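Local coordinates for protein sphingomyelinase C (Streptomyces griseocarneus, PDB 7CNE) that belongs to the endonuclease/exonuclease/phosphatase family and is built on the DNase I-like fold, in which two mixed beta-sheets form the core of a single globular chain, at residues Tyr15-Leu19 and Arg33-Ile37; Gly193-Ser199 and Glu244-Tyr248; His222-Asp227 and Ser288-Pro292. All coordinates share one frame; numbering follows the deposited sequence.

Interaction 1 of 3, residues Tyr15-Leu19 and Arg33-Ile37; sequences YNTFL and RAREI
Arg33 reaches from its helix to the backbone carbonyls of Thr17 and Phe18, and this grip is the polar part of the contact. Arg33 NH2 donates to Phe18 O at 2.8 Å. NH1 reaches the same oxygen, so one acceptor is held end-on by two nitrogens; a weaker bond runs from NH1 to Thr17 O. Phe18 O lies practically in the guanidinium plane, but NH2 comes in not far from the carbonyl plane while NH1 stands 58° above it. A bend in the arginine chain (chi3 -68°) turns the flat head toward these carbonyls. Arginine suits this buried place because its many N-H groups can serve several acceptors: NH2 also binds Trp28 O and NH1 binds Leu287 O. On the strand side, Asn16 OD1 accepts from Phe18 N at 3.1 Å, an Asx turn, consistent with the bend that points the Phe18 carbonyl at Arg33.

The apolar part lies alongside. Ile37, one helical turn after Arg33, brings CD1 to the edge of the Tyr15 ring, 3.7 Å from Tyr15 CE2, and the same methyl meets Thr17 CB at 4.0 Å. Leu19 divides its branches: Leu19 CD1 packs on Ala34 CB at 4.0 Å, where a small residue lets helix and strand approach, and CD2 rests against the guanidinium.

The segment axes run nearly antiparallel (158°), 9.8 Å apart. They form the first half of a beta-alpha-beta unit: helix 30-39 leads to strand 48-54, which lies parallel beside strand 12-19 and takes the Thr17 hydroxyl through Gln52 O.

Interaction 2 of 3, residues Gly193-Ser199 and Glu244-Tyr248; sequences GDLNVDS and EDLDY
Tyr248 lays its side chain along the loop 193-199, beginning where its backbone pairs with Gly193. The two form an antiparallel hydrogen-bonded pair, Gly193 N to Tyr248 O at 3.0 Å, where the loop leaving strand 188-192 meets the start of strand 247-251 at the edge of the six-stranded sheet. Gly193 sits at a corner whose backbone angles would drive any CB into the preceding carbonyl, so glycine belongs there. With CG set beside its own backbone N (chi1 -56°), Tyr248 points its ring down the loop. Tyr248 CB and CG rest near Leu195 CD1, and Tyr248 CD1 lies 3.6 Å from that methyl. Further out, CE1 and CZ pass Val197 O at the ring edge, while CE2 nears Ser199 CB. At the tip, Tyr248 OH donates to Val197 O at 2.6 Å, from 36° above the carbonyl plane. A tyrosine suits the place because its ring packs on Leu195 while its hydroxyl satisfies a loop carbonyl.

The loop also brings Asp194, held by Asn16, close to a succinic acid molecule, to which Asn196 ND2 bonds as well as to Ala151 O. Asp198 and Glu244 stack their carboxylates; a water donates to Asp198 OD2 and, weakly, to Glu244 OE2. Ser199 OG donates to the anti lone pair of Asp245 OD2 at 2.6 Å, and Arg219 adds a salt bridge to that oxygen, which should balance its charge.

Interaction 3 of 3, residues His222-Asp227 and Ser288-Pro292; sequences HPYSFD and SGHYP
Tyr291 and Ser225 join the two loops by their backbones: Tyr291 N donates to Ser225 O at 2.8 Å in a nearly straight bond. The Tyr291 ring then turns an edge toward the face of His222 in an offset edge-to-face pair, planes 87° apart, with Tyr291 CE2 3.6 Å from His222 CD2. At the other end, Phe226 places CD1 over one face of the His290 imidazole, 3.5 Å from His290 NE2; the rings are oblique, at 43°. Phe226 CG lies anti to its own nitrogen (chi1 -170°), which carries the ring across to His290 and Gly289 O. Gly289 suits this spot, since a side chain would press on the Phe226 ring.

These are loops of the DNase I-like core, one leaving strand 218-221 and the other entering strand 293-297 of the seven-stranded sheet. A water ties them, donating to Gly289 O and to Ser225 O, and accepting from Asp227 N.

In the next shell, His222 NE2 bonds to Asp227 OD2 at 2.6 Å, using the anti lone pair of Asp227 OD2 and lying within the imidazole plane, and Arg243 adds a salt bridge to that oxygen. Ser288 OG accepts from His290 N, an ST turn. Asp247 OD2 takes both Ser225 OG and His290 ND1, which probably orients the His290 ring, whose NE2 is bonded to a succinic acid molecule, while Gln267 binds the Tyr291 hydroxyl.

The three contacts meet around one region at the ends of the two sheets. Interaction 1 closes along the chain before the others open, whereas interactions 2 and 3 interleave their segments. The centres of interactions 2 and 3 are about 9 Å apart, those of 1 and 3 about 13 Å, and those of 1 and 2 about 18 Å. Strand 12-19 lies in the seven-stranded sheet beside strand 293-297, which follows interaction 3; interaction 2 lies where strand 188-192 ends and strand 247-251 begins. Asn16 probably bonds to Asp194 and Ser288, and Asp247 ties interaction 2 to interaction 3. A succinic acid, probably from the crystallisation liquor, lies near all three and may mark a pocket.

Interaction 1 of 3, residues Tyr15-Leu19 and Arg33-Ile37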
# COMPACT_ATOMS: atom_id res chain seq x y z
N TYR A 15 1.73 -3.68 -2.61
CA TYR A 15 1.79 -3.41 -4.05
C TYR A 15 0.89 -2.25 -4.42
O TYR A 15 -0.33 -2.29 -4.18
CB TYR A 15 1.38 -4.65 -4.85
CG TYR A 15 1.59 -4.52 -6.34
CD1 TYR A 15 2.80 -4.07 -6.86
CD2 TYR A 15 0.57 -4.85 -7.24
CE1 TYR A 15 3.00 -3.97 -8.25
CE2 TYR A 15 0.75 -4.75 -8.60
CZ TYR A 15 1.96 -4.31 -9.11
OH TYR A 15 2.11 -4.23 -10.48
N ASN A 16 1.48 -1.22 -5.02
CA ASN A 16 0.72 -0.09 -5.55
C ASN A 16 0.27 -0.46 -6.96
O ASN A 16 1.11 -0.58 -7.86
CB ASN A 16 1.57 1.17 -5.54
CG ASN A 16 0.81 2.41 -6.02
OD1 ASN A 16 0.03 2.34 -6.97
ND2 ASN A 16 1.06 3.55 -5.37
N THR A 17 -1.04 -0.60 -7.16
CA THR A 17 -1.60 -1.17 -8.39
C THR A 17 -1.82 -0.16 -9.51
O THR A 17 -2.08 -0.58 -10.64
CB THR A 17 -2.95 -1.84 -8.11
OG1 THR A 17 -3.90 -0.84 -7.71
CG2 THR A 17 -2.82 -2.91 -7.04
N PHE A 18 -1.77 1.15 -9.23
CA PHE A 18 -2.00 2.17 -10.25
C PHE A 18 -3.29 1.91 -11.03
O PHE A 18 -3.31 1.89 -12.27
CB PHE A 18 -0.79 2.29 -11.19
CG PHE A 18 -0.87 3.45 -12.14
CD1 PHE A 18 -1.10 4.73 -11.67
CD2 PHE A 18 -0.70 3.26 -13.50
CE1 PHE A 18 -1.17 5.81 -12.54
CE2 PHE A 18 -0.76 4.33 -14.38
CZ PHE A 18 -1.00 5.60 -13.90
N LEU A 19 -4.38 1.68 -10.30
CA LEU A 19 -5.68 1.45 -10.94
C LEU A 19 -6.55 2.69 -10.76
O LEU A 19 -7.51 2.72 -9.98
CB LEU A 19 -6.35 0.21 -10.36
CG LEU A 19 -5.66 -1.12 -10.68
CD1 LEU A 19 -6.35 -2.23 -9.89
CD2 LEU A 19 -5.69 -1.39 -12.19
N ARG A 33 -4.82 -4.89 -16.51
CA ARG A 33 -3.76 -5.02 -15.51
C ARG A 33 -4.30 -5.62 -14.22
O ARG A 33 -3.61 -6.42 -13.58
CB ARG A 33 -3.11 -3.66 -15.25
CG ARG A 33 -2.21 -3.22 -16.39
CD ARG A 33 -1.46 -1.94 -16.07
NE ARG A 33 -2.36 -0.79 -15.98
CZ ARG A 33 -2.64 -0.15 -14.85
NH1 ARG A 33 -2.09 -0.53 -13.70
NH2 ARG A 33 -3.47 0.89 -14.87
N ALA A 34 -5.52 -5.25 -13.82
CA ALA A 34 -6.10 -5.82 -12.60
C ALA A 34 -6.21 -7.33 -12.69
O ALA A 34 -5.96 -8.05 -11.71
CB ALA A 34 -7.48 -5.21 -12.33
N ARG A 35 -6.63 -7.84 -13.85
CA ARG A 35 -6.68 -9.28 -14.05
C ARG A 35 -5.28 -9.88 -14.01
O ARG A 35 -5.06 -10.90 -13.34
CB ARG A 35 -7.38 -9.59 -15.38
CG ARG A 35 -7.62 -11.08 -15.66
CD ARG A 35 -8.49 -11.30 -16.91
NE ARG A 35 -9.91 -11.03 -16.69
CZ ARG A 35 -10.83 -11.95 -16.37
NH1 ARG A 35 -10.48 -13.22 -16.21
NH2 ARG A 35 -12.10 -11.59 -16.20
N GLU A 36 -4.32 -9.24 -14.67
CA GLU A 36 -2.96 -9.76 -14.70
C GLU A 36 -2.26 -9.69 -13.34
O GLU A 36 -1.42 -10.55 -13.03
CB GLU A 36 -2.17 -9.01 -15.76
CG GLU A 36 -2.62 -9.39 -17.16
CD GLU A 36 -2.59 -10.90 -17.36
OE1 GLU A 36 -3.68 -11.54 -17.40
OE2 GLU A 36 -1.48 -11.44 -17.43
N ILE A 37 -2.58 -8.69 -12.51
CA ILE A 37 -1.98 -8.60 -11.19
C ILE A 37 -2.37 -9.81 -10.34
O ILE A 37 -1.53 -10.39 -9.64
CB ILE A 37 -2.36 -7.28 -10.50
CG1 ILE A 37 -1.64 -6.10 -11.15
CG2 ILE A 37 -1.98 -7.31 -9.02
CD1 ILE A 37 -2.24 -4.72 -10.73

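Interaction 2 of 3, residues Gly193-Ser199 and Glu244-Tyr248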
# COMPACT_ATOMS: atom_id res chain seq x y z
N GLY A 193 2.71 -0.63 3.30
CA GLY A 193 2.13 0.28 2.34
C GLY A 193 3.15 0.97 1.48
O GLY A 193 4.37 0.77 1.61
N ASP A 194 2.62 1.76 0.55
CA ASP A 194 3.37 2.77 -0.17
C ASP A 194 3.49 3.96 0.78
O ASP A 194 2.57 4.76 0.91
CB ASP A 194 2.64 3.16 -1.46
CG ASP A 194 3.37 4.20 -2.26
OD1 ASP A 194 4.37 4.77 -1.77
OD2 ASP A 194 2.95 4.44 -3.42
N LEU A 195 4.63 4.06 1.47
CA LEU A 195 4.79 5.11 2.46
C LEU A 195 5.38 6.39 1.89
O LEU A 195 5.50 7.37 2.62
CB LEU A 195 5.63 4.62 3.64
CG LEU A 195 5.20 3.26 4.20
CD1 LEU A 195 6.03 2.88 5.40
CD2 LEU A 195 3.71 3.29 4.56
N ASN A 196 5.72 6.40 0.59
CA ASN A 196 6.14 7.61 -0.11
C ASN A 196 7.35 8.26 0.55
O ASN A 196 7.50 9.49 0.52
CB ASN A 196 4.98 8.60 -0.25
CG ASN A 196 4.31 8.50 -1.60
OD1 ASN A 196 4.98 8.50 -2.62
ND2 ASN A 196 2.98 8.40 -1.62
N VAL A 197 8.20 7.44 1.16
CA VAL A 197 9.46 7.86 1.76
C VAL A 197 10.58 7.07 1.10
O VAL A 197 10.60 5.83 1.16
CB VAL A 197 9.47 7.62 3.28
CG1 VAL A 197 10.85 7.93 3.86
CG2 VAL A 197 8.39 8.45 3.97
N ASP A 198 11.53 7.77 0.49
CA ASP A 198 12.66 7.12 -0.18
C ASP A 198 13.62 6.52 0.85
O ASP A 198 14.16 7.24 1.69
CB ASP A 198 13.38 8.12 -1.07
CG ASP A 198 14.47 7.47 -1.92
OD1 ASP A 198 14.41 6.25 -2.17
OD2 ASP A 198 15.39 8.21 -2.33
N SER A 199 13.86 5.20 0.75
CA SER A 199 14.76 4.53 1.68
C SER A 199 16.17 5.08 1.58
O SER A 199 16.94 4.95 2.54
CB SER A 199 14.79 3.02 1.41
OG SER A 199 15.46 2.73 0.20
N GLU A 244 13.37 6.22 -6.85
CA GLU A 244 13.29 6.13 -5.40
C GLU A 244 12.68 4.80 -4.99
O GLU A 244 12.36 3.94 -5.81
CB GLU A 244 12.55 7.32 -4.77
CG GLU A 244 12.72 8.64 -5.50
CD GLU A 244 12.09 9.83 -4.80
OE1 GLU A 244 11.07 9.67 -4.10
OE2 GLU A 244 12.64 10.95 -4.94
N ASP A 245 12.54 4.63 -3.68
CA ASP A 245 12.34 3.32 -3.07
C ASP A 245 11.38 3.51 -1.91
O ASP A 245 11.81 3.87 -0.80
CB ASP A 245 13.68 2.75 -2.61
CG ASP A 245 13.59 1.32 -2.20
OD1 ASP A 245 12.77 0.57 -2.79
OD2 ASP A 245 14.34 0.93 -1.27
N LEU A 246 10.09 3.24 -2.14
CA LEU A 246 9.01 3.84 -1.36
C LEU A 246 8.13 2.88 -0.57
O LEU A 246 7.29 3.35 0.21
CB LEU A 246 8.09 4.66 -2.29
CG LEU A 246 8.77 5.71 -3.18
CD1 LEU A 246 7.75 6.42 -4.08
CD2 LEU A 246 9.48 6.69 -2.28
N ASP A 247 8.28 1.56 -0.73
CA ASP A 247 7.28 0.59 -0.30
C ASP A 247 7.87 -0.34 0.76
O ASP A 247 8.98 -0.84 0.60
CB ASP A 247 6.77 -0.20 -1.51
CG ASP A 247 6.16 0.72 -2.59
OD1 ASP A 247 5.04 1.23 -2.37
OD2 ASP A 247 6.80 0.93 -3.65
N TYR A 248 7.13 -0.56 1.86
CA TYR A 248 7.67 -1.18 3.06
C TYR A 248 6.65 -2.08 3.75
O TYR A 248 5.44 -1.87 3.64
CB TYR A 248 8.10 -0.13 4.09
CG TYR A 248 9.10 0.91 3.61
CD1 TYR A 248 8.67 2.09 3.01
CD2 TYR A 248 10.47 0.73 3.80
CE1 TYR A 248 9.57 3.06 2.59
CE2 TYR A 248 11.39 1.69 3.39
CZ TYR A 248 10.93 2.86 2.79
OH TYR A 248 11.82 3.82 2.35
O HOH W 1 14.89 10.99 -2.55

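Interaction 3 of 3, residues His222-Asp227 and Ser288-Pro292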
# COMPACT_ATOMS: atom_id res chain seq x y z
N HIS A 222 15.74 -5.55 -5.86
CA HIS A 222 16.02 -4.37 -6.67
C HIS A 222 16.14 -3.14 -5.77
O HIS A 222 15.42 -3.04 -4.76
CB HIS A 222 14.92 -4.19 -7.72
CG HIS A 222 15.26 -3.18 -8.77
ND1 HIS A 222 16.23 -3.40 -9.72
CD2 HIS A 222 14.74 -1.96 -9.04
CE1 HIS A 222 16.30 -2.35 -10.53
NE2 HIS A 222 15.41 -1.46 -10.13
N PRO A 223 17.05 -2.21 -6.07
CA PRO A 223 17.24 -1.05 -5.18
C PRO A 223 16.06 -0.09 -5.13
O PRO A 223 15.96 0.65 -4.15
CB PRO A 223 18.49 -0.36 -5.75
CG PRO A 223 18.60 -0.88 -7.16
CD PRO A 223 18.11 -2.28 -7.09
N TYR A 224 15.19 -0.05 -6.14
CA TYR A 224 14.18 1.01 -6.24
C TYR A 224 12.81 0.42 -6.52
O TYR A 224 12.55 -0.05 -7.63
CB TYR A 224 14.54 2.01 -7.35
CG TYR A 224 15.94 2.56 -7.26
CD1 TYR A 224 16.29 3.50 -6.30
CD2 TYR A 224 16.92 2.14 -8.16
CE1 TYR A 224 17.58 4.01 -6.22
CE2 TYR A 224 18.21 2.64 -8.10
CZ TYR A 224 18.53 3.57 -7.13
OH TYR A 224 19.81 4.06 -7.08
N SER A 225 11.90 0.50 -5.54
CA SER A 225 10.54 0.04 -5.81
C SER A 225 9.75 1.02 -6.66
O SER A 225 8.66 0.67 -7.13
CB SER A 225 9.81 -0.23 -4.49
OG SER A 225 9.41 0.97 -3.87
N PHE A 226 10.24 2.26 -6.87
CA PHE A 226 9.65 3.19 -7.84
C PHE A 226 10.75 3.64 -8.80
O PHE A 226 11.33 4.72 -8.66
CB PHE A 226 8.98 4.38 -7.16
CG PHE A 226 8.16 5.21 -8.10
CD1 PHE A 226 7.01 4.68 -8.67
CD2 PHE A 226 8.54 6.49 -8.44
CE1 PHE A 226 6.24 5.43 -9.56
CE2 PHE A 226 7.79 7.25 -9.33
CZ PHE A 226 6.64 6.71 -9.88
N ASP A 227 11.02 2.80 -9.81
CA ASP A 227 12.18 2.96 -10.69
C ASP A 227 11.74 3.71 -11.95
O ASP A 227 11.26 3.11 -12.91
CB ASP A 227 12.79 1.60 -11.03
CG ASP A 227 14.20 1.73 -11.60
OD1 ASP A 227 14.46 2.71 -12.32
OD2 ASP A 227 15.04 0.84 -11.32
N SER A 288 2.31 -1.99 -13.09
CA SER A 288 2.12 -0.71 -12.42
C SER A 288 3.45 0.01 -12.44
O SER A 288 4.46 -0.52 -12.93
CB SER A 288 1.57 -0.89 -11.00
OG SER A 288 2.59 -1.24 -10.08
N GLY A 289 3.45 1.24 -11.92
CA GLY A 289 4.68 2.00 -11.84
C GLY A 289 5.58 1.62 -10.70
O GLY A 289 6.75 2.04 -10.68
N HIS A 290 5.08 0.84 -9.74
CA HIS A 290 5.86 0.35 -8.62
C HIS A 290 6.25 -1.11 -8.85
O HIS A 290 5.63 -1.83 -9.64
CB HIS A 290 5.07 0.46 -7.31
CG HIS A 290 4.90 1.87 -6.82
ND1 HIS A 290 5.48 2.33 -5.66
CD2 HIS A 290 4.21 2.92 -7.33
CE1 HIS A 290 5.16 3.60 -5.47
NE2 HIS A 290 4.39 3.98 -6.48
N TYR A 291 7.26 -1.53 -8.16
CA TYR A 291 7.50 -2.95 -8.02
C TYR A 291 6.88 -3.46 -6.73
O TYR A 291 6.86 -2.75 -5.72
CB TYR A 291 9.00 -3.26 -8.03
CG TYR A 291 9.67 -2.94 -9.35
CD1 TYR A 291 9.12 -3.39 -10.56
CD2 TYR A 291 10.84 -2.20 -9.39
CE1 TYR A 291 9.75 -3.10 -11.78
CE2 TYR A 291 11.47 -1.90 -10.60
CZ TYR A 291 10.92 -2.35 -11.78
OH TYR A 291 11.55 -2.06 -12.97
N PRO A 292 6.37 -4.69 -6.73
CA PRO A 292 5.89 -5.29 -5.49
C PRO A 292 7.04 -5.47 -4.49
O PRO A 292 8.19 -5.70 -4.86
CB PRO A 292 5.34 -6.65 -5.94
CG PRO A 292 6.15 -6.97 -7.18
CD PRO A 292 6.29 -5.63 -7.87
O HOH W 2 9.04 0.66 -10.22